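Local coordinates for extracellular solute-binding protein family 1 (Alicyclobacillus acidocaldarius subsp. acidocaldarius, PDB 4OVJ) that probably captures a solute outside the cell and hands it to an ABC-type importer, as related extracellular binding proteins do, at residues Val170-Asp182 with Asp247-Thr259. Numbering follows the deposited sequence.
Sequences VHKATGKWAENDD and DPMVQGKSDAELT
D247 OD1 takes two N-H groups from opposite faces of its carboxylate: N180 ND2 at 3.0 Å, nearly straight (168°), and M249 N, the latter closing an Asx turn. The amide and carboxylate planes stand 62° apart, yet D247 OD1 lies almost in N180's amide plane. N180 OD1 accepts from S254 OG at 2.8 Å, while N180 N bonds A256 O at 2.9 Å. With CG beside its backbone N (chi1 -71°), N180 sends the amide across to the 247-254 loop, bringing OD1 beside P248 CG. Were N180 an alanine, S254 OG and D247 OD1 would each probably lose a partner, weakening the loop's tie. L258 N meets D182 OD2 at 2.8 Å, from above the carboxylate plane. Toward helix 160-174, W177 and S254 form a single bridge, W177 N reaching K253 O at 3.1 Å, and the indole lies alongside K253; the segment after that helix thus pairs with the loop leading into strand 256-260 of the solute-binding fold's mixed sheet. D255 is salt-bridged to R273, and water 2 links it to K176 NZ. Two waters join the nearly parallel carboxylates of D182 and E257, E257 also bonding T242; acids this close would probably raise one another's pKa.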
loop_
_atom_site.group_PDB
_atom_site.type_symbol
_atom_site.label_atom_id
_atom_site.label_comp_id
_atom_site.label_asym_id
_atom_site.label_seq_id
_atom_site.Cartn_x
_atom_site.Cartn_y
_atom_site.Cartn_z
ATOM N N VAL A 170 14.551 21.643 12.263
ATOM C CA VAL A 170 13.339 22.262 11.718
ATOM C C VAL A 170 12.512 22.881 12.851
ATOM O O VAL A 170 12.081 24.027 12.765
ATOM C CB VAL A 170 12.502 21.253 10.909
ATOM C CG1 VAL A 170 11.201 21.888 10.451
ATOM C CG2 VAL A 170 13.291 20.771 9.698
ATOM N N HIS A 171 12.294 22.113 13.909
ATOM C CA HIS A 171 11.540 22.589 15.075
ATOM C C HIS A 171 12.156 23.853 15.658
ATOM O O HIS A 171 11.432 24.800 16.019
ATOM C CB HIS A 171 11.492 21.500 16.131
ATOM C CG HIS A 171 10.889 21.938 17.423
ATOM N ND1 HIS A 171 9.585 22.368 17.522
ATOM C CD2 HIS A 171 11.408 22.012 18.670
ATOM C CE1 HIS A 171 9.323 22.681 18.777
ATOM N NE2 HIS A 171 10.413 22.481 19.493
ATOM N N LYS A 172 13.484 23.874 15.760
ATOM C CA LYS A 172 14.199 25.055 16.252
ATOM C C LYS A 172 13.933 26.275 15.379
ATOM O O LYS A 172 13.731 27.378 15.891
ATOM C CB LYS A 172 15.699 24.787 16.306
ATOM C CG LYS A 172 16.136 23.912 17.464
ATOM C CD LYS A 172 16.280 24.702 18.752
ATOM C CE LYS A 172 17.341 24.085 19.646
ATOM N NZ LYS A 172 17.293 22.598 19.583
ATOM N N ALA A 173 13.927 26.072 14.065
ATOM C CA ALA A 173 13.734 27.166 13.113
ATOM C C ALA A 173 12.286 27.657 13.044
ATOM O O ALA A 173 12.050 28.829 12.774
ATOM C CB ALA A 173 14.204 26.757 11.727
ATOM N N THR A 174 11.324 26.768 13.278
ATOM C CA THR A 174 9.916 27.087 13.043
ATOM C C THR A 174 9.098 27.305 14.307
ATOM O O THR A 174 8.085 28.009 14.272
ATOM C CB THR A 174 9.200 25.956 12.273
ATOM O OG1 THR A 174 9.161 24.769 13.080
ATOM C CG2 THR A 174 9.882 25.675 10.950
ATOM N N GLY A 175 9.501 26.673 15.402
ATOM C CA GLY A 175 8.680 26.608 16.613
ATOM C C GLY A 175 7.441 25.724 16.489
ATOM O O GLY A 175 6.620 25.659 17.412
ATOM N N LYS A 176 7.305 25.028 15.361
ATOM C CA LYS A 176 6.180 24.140 15.135
ATOM C C LYS A 176 6.680 22.708 15.244
ATOM O O LYS A 176 7.891 22.463 15.284
ATOM C CB LYS A 176 5.591 24.377 13.748
ATOM C CG LYS A 176 4.940 25.739 13.578
ATOM C CD LYS A 176 4.237 25.828 12.244
ATOM C CE LYS A 176 3.665 27.223 11.996
ATOM N NZ LYS A 176 3.230 27.430 10.578
ATOM N N TRP A 177 5.757 21.757 15.286
ATOM C CA TRP A 177 6.143 20.348 15.248
ATOM C C TRP A 177 6.718 20.062 13.881
ATOM O O TRP A 177 6.155 20.489 12.880
ATOM C CB TRP A 177 4.967 19.437 15.555
ATOM C CG TRP A 177 4.421 19.667 16.923
ATOM C CD1 TRP A 177 5.126 19.679 18.086
ATOM C CD2 TRP A 177 3.051 19.909 17.283
ATOM N NE1 TRP A 177 4.291 19.924 19.150
ATOM C CE2 TRP A 177 3.014 20.079 18.685
ATOM C CE3 TRP A 177 1.860 20.008 16.561
ATOM C CZ2 TRP A 177 1.827 20.337 19.376
ATOM C CZ3 TRP A 177 0.676 20.270 17.254
ATOM C CH2 TRP A 177 0.674 20.432 18.639
ATOM N N ALA A 178 7.850 19.363 13.840
ATOM C CA ALA A 178 8.509 19.085 12.572
ATOM C C ALA A 178 7.852 17.910 11.838
ATOM O O ALA A 178 7.878 17.861 10.616
ATOM C CB ALA A 178 9.994 18.818 12.773
ATOM N N GLU A 179 7.292 16.972 12.598
ATOM C CA GLU A 179 6.541 15.847 12.039
ATOM C C GLU A 179 5.463 15.432 13.013
ATOM O O GLU A 179 5.565 15.697 14.197
ATOM C CB GLU A 179 7.478 14.651 11.785
ATOM C CG GLU A 179 6.842 13.476 11.030
ATOM C CD GLU A 179 7.756 12.260 10.921
ATOM O OE1 GLU A 179 8.974 12.432 10.991
ATOM O OE2 GLU A 179 7.260 11.123 10.738
ATOM N N ASN A 180 4.440 14.765 12.499
ATOM C CA ASN A 180 3.466 14.076 13.336
ATOM C C ASN A 180 4.149 12.939 14.085
ATOM O O ASN A 180 5.215 12.461 13.685
ATOM C CB ASN A 180 2.358 13.491 12.476
ATOM C CG ASN A 180 1.435 14.532 11.873
ATOM O OD1 ASN A 180 1.667 15.753 11.915
ATOM N ND2 ASN A 180 0.374 14.039 11.269
ATOM N N ASP A 181 3.525 12.480 15.162
ATOM C CA ASP A 181 4.000 11.298 15.862
ATOM C C ASP A 181 3.399 10.117 15.108
ATOM O O ASP A 181 2.254 9.737 15.340
ATOM C CB ASP A 181 3.565 11.342 17.327
ATOM C CG ASP A 181 4.109 10.186 18.142
ATOM O OD1 ASP A 181 4.549 9.179 17.523
ATOM O OD2 ASP A 181 4.085 10.285 19.403
ATOM N N ASP A 182 4.186 9.556 14.186
ATOM C CA ASP A 182 3.677 8.619 13.188
ATOM C C ASP A 182 3.861 7.171 13.622
ATOM O O ASP A 182 4.423 6.337 12.905
ATOM C CB ASP A 182 4.326 8.914 11.836
ATOM C CG ASP A 182 3.812 10.191 11.234
ATOM O OD1 ASP A 182 2.579 10.358 11.207
ATOM O OD2 ASP A 182 4.618 11.041 10.784
ATOM N N ASP A 247 -5.818 16.390 11.510
ATOM C CA ASP A 247 -4.405 16.099 11.263
ATOM C C ASP A 247 -3.614 17.393 11.471
ATOM O O ASP A 247 -3.917 18.398 10.826
ATOM C CB ASP A 247 -4.261 15.573 9.830
ATOM C CG ASP A 247 -2.829 15.212 9.451
ATOM O OD1 ASP A 247 -1.858 15.632 10.139
ATOM O OD2 ASP A 247 -2.686 14.506 8.424
ATOM N N PRO A 248 -2.613 17.392 12.379
ATOM C CA PRO A 248 -1.876 18.654 12.598
ATOM C C PRO A 248 -1.214 19.232 11.354
ATOM O O PRO A 248 -0.959 20.444 11.298
ATOM C CB PRO A 248 -0.800 18.296 13.621
ATOM C CG PRO A 248 -1.037 16.908 14.049
ATOM C CD PRO A 248 -2.172 16.311 13.280
HETATM N N MSE A 249 -0.913 18.389 10.375
HETATM C CA MSE A 249 -0.351 18.909 9.131
HETATM C C MSE A 249 -1.367 19.747 8.387
HETATM O O MSE A 249 -1.042 20.811 7.855
HETATM C CB MSE A 249 0.169 17.768 8.280
HETATM C CG MSE A 249 1.237 18.368 7.400
HETATM SE SE MSE A 249 2.149 16.934 6.475
HETATM C CE MSE A 249 3.154 18.191 5.366
ATOM N N VAL A 250 -2.616 19.290 8.362
ATOM C CA VAL A 250 -3.716 20.049 7.754
ATOM C C VAL A 250 -3.963 21.364 8.498
ATOM O O VAL A 250 -4.332 22.379 7.893
ATOM C CB VAL A 250 -4.997 19.177 7.693
ATOM C CG1 VAL A 250 -6.198 19.977 7.238
ATOM C CG2 VAL A 250 -4.771 17.989 6.763
ATOM N N GLN A 251 -3.738 21.358 9.809
ATOM C CA GLN A 251 -3.917 22.552 10.632
ATOM C C GLN A 251 -2.744 23.528 10.562
ATOM O O GLN A 251 -2.805 24.623 11.134
ATOM C CB GLN A 251 -4.133 22.149 12.084
ATOM C CG GLN A 251 -5.337 21.254 12.284
ATOM C CD GLN A 251 -5.465 20.798 13.710
ATOM O OE1 GLN A 251 -4.651 21.146 14.564
ATOM N NE2 GLN A 251 -6.495 20.035 13.987
ATOM N N GLY A 252 -1.675 23.124 9.892
ATOM C CA GLY A 252 -0.465 23.931 9.802
ATOM C C GLY A 252 0.429 23.908 11.032
ATOM O O GLY A 252 1.339 24.725 11.156
ATOM N N LYS A 253 0.174 22.963 11.932
ATOM C CA LYS A 253 0.881 22.876 13.200
ATOM C C LYS A 253 2.067 21.919 13.119
ATOM O O LYS A 253 2.956 21.960 13.968
ATOM C CB LYS A 253 -0.092 22.425 14.292
ATOM C CG LYS A 253 -1.224 23.416 14.537
ATOM C CD LYS A 253 -2.113 22.985 15.693
ATOM C CE LYS A 253 -3.310 23.914 15.838
ATOM N NZ LYS A 253 -2.874 25.320 16.052
ATOM N N SER A 254 2.066 21.057 12.103
ATOM C CA SER A 254 3.149 20.099 11.872
ATOM C C SER A 254 3.621 20.255 10.433
ATOM O O SER A 254 2.823 20.587 9.546
ATOM C CB SER A 254 2.655 18.683 12.077
ATOM O OG SER A 254 3.633 17.741 11.661
ATOM N N ASP A 255 4.896 19.977 10.194
ATOM C CA ASP A 255 5.492 20.196 8.883
ATOM C C ASP A 255 5.798 18.935 8.088
ATOM O O ASP A 255 6.335 19.028 6.992
ATOM C CB ASP A 255 6.729 21.104 9.025
ATOM C CG ASP A 255 6.342 22.552 9.367
ATOM O OD1 ASP A 255 5.168 22.919 9.138
ATOM O OD2 ASP A 255 7.187 23.324 9.858
ATOM N N ALA A 256 5.419 17.767 8.600
ATOM C CA ALA A 256 5.663 16.501 7.890
ATOM C C ALA A 256 4.850 15.376 8.469
ATOM O O ALA A 256 4.447 15.419 9.625
ATOM C CB ALA A 256 7.144 16.108 7.937
ATOM N N GLU A 257 4.691 14.333 7.668
ATOM C CA GLU A 257 3.987 13.142 8.079
ATOM C C GLU A 257 4.518 11.947 7.280
ATOM O O GLU A 257 4.697 12.041 6.062
ATOM C CB GLU A 257 2.504 13.388 7.807
ATOM C CG GLU A 257 1.581 12.318 8.270
ATOM C CD GLU A 257 0.127 12.774 8.254
ATOM O OE1 GLU A 257 -0.224 13.898 7.756
ATOM O OE2 GLU A 257 -0.659 11.993 8.778
ATOM N N LEU A 258 4.813 10.859 7.989
ATOM C CA LEU A 258 5.186 9.580 7.408
ATOM C C LEU A 258 3.891 8.813 7.229
ATOM O O LEU A 258 3.250 8.438 8.216
ATOM C CB LEU A 258 6.115 8.814 8.358
ATOM C CG LEU A 258 6.342 7.333 8.032
ATOM C CD1 LEU A 258 7.025 7.211 6.689
ATOM C CD2 LEU A 258 7.147 6.660 9.135
ATOM N N THR A 259 3.471 8.624 5.982
ATOM C CA THR A 259 2.195 7.969 5.720
ATOM C C THR A 259 2.199 7.399 4.313
ATOM O O THR A 259 3.220 7.440 3.621
ATOM C CB THR A 259 1.028 8.947 5.893
ATOM O OG1 THR A 259 -0.219 8.240 5.770
ATOM C CG2 THR A 259 1.111 10.055 4.861
HETATM O O HOH W 1 8.352 22.555 12.000
HETATM O O HOH W 2 3.616 25.210 9.184
HETATM O O HOH W 3 -0.097 11.202 11.753
HETATM O O HOH W 4 0.489 9.518 9.353
#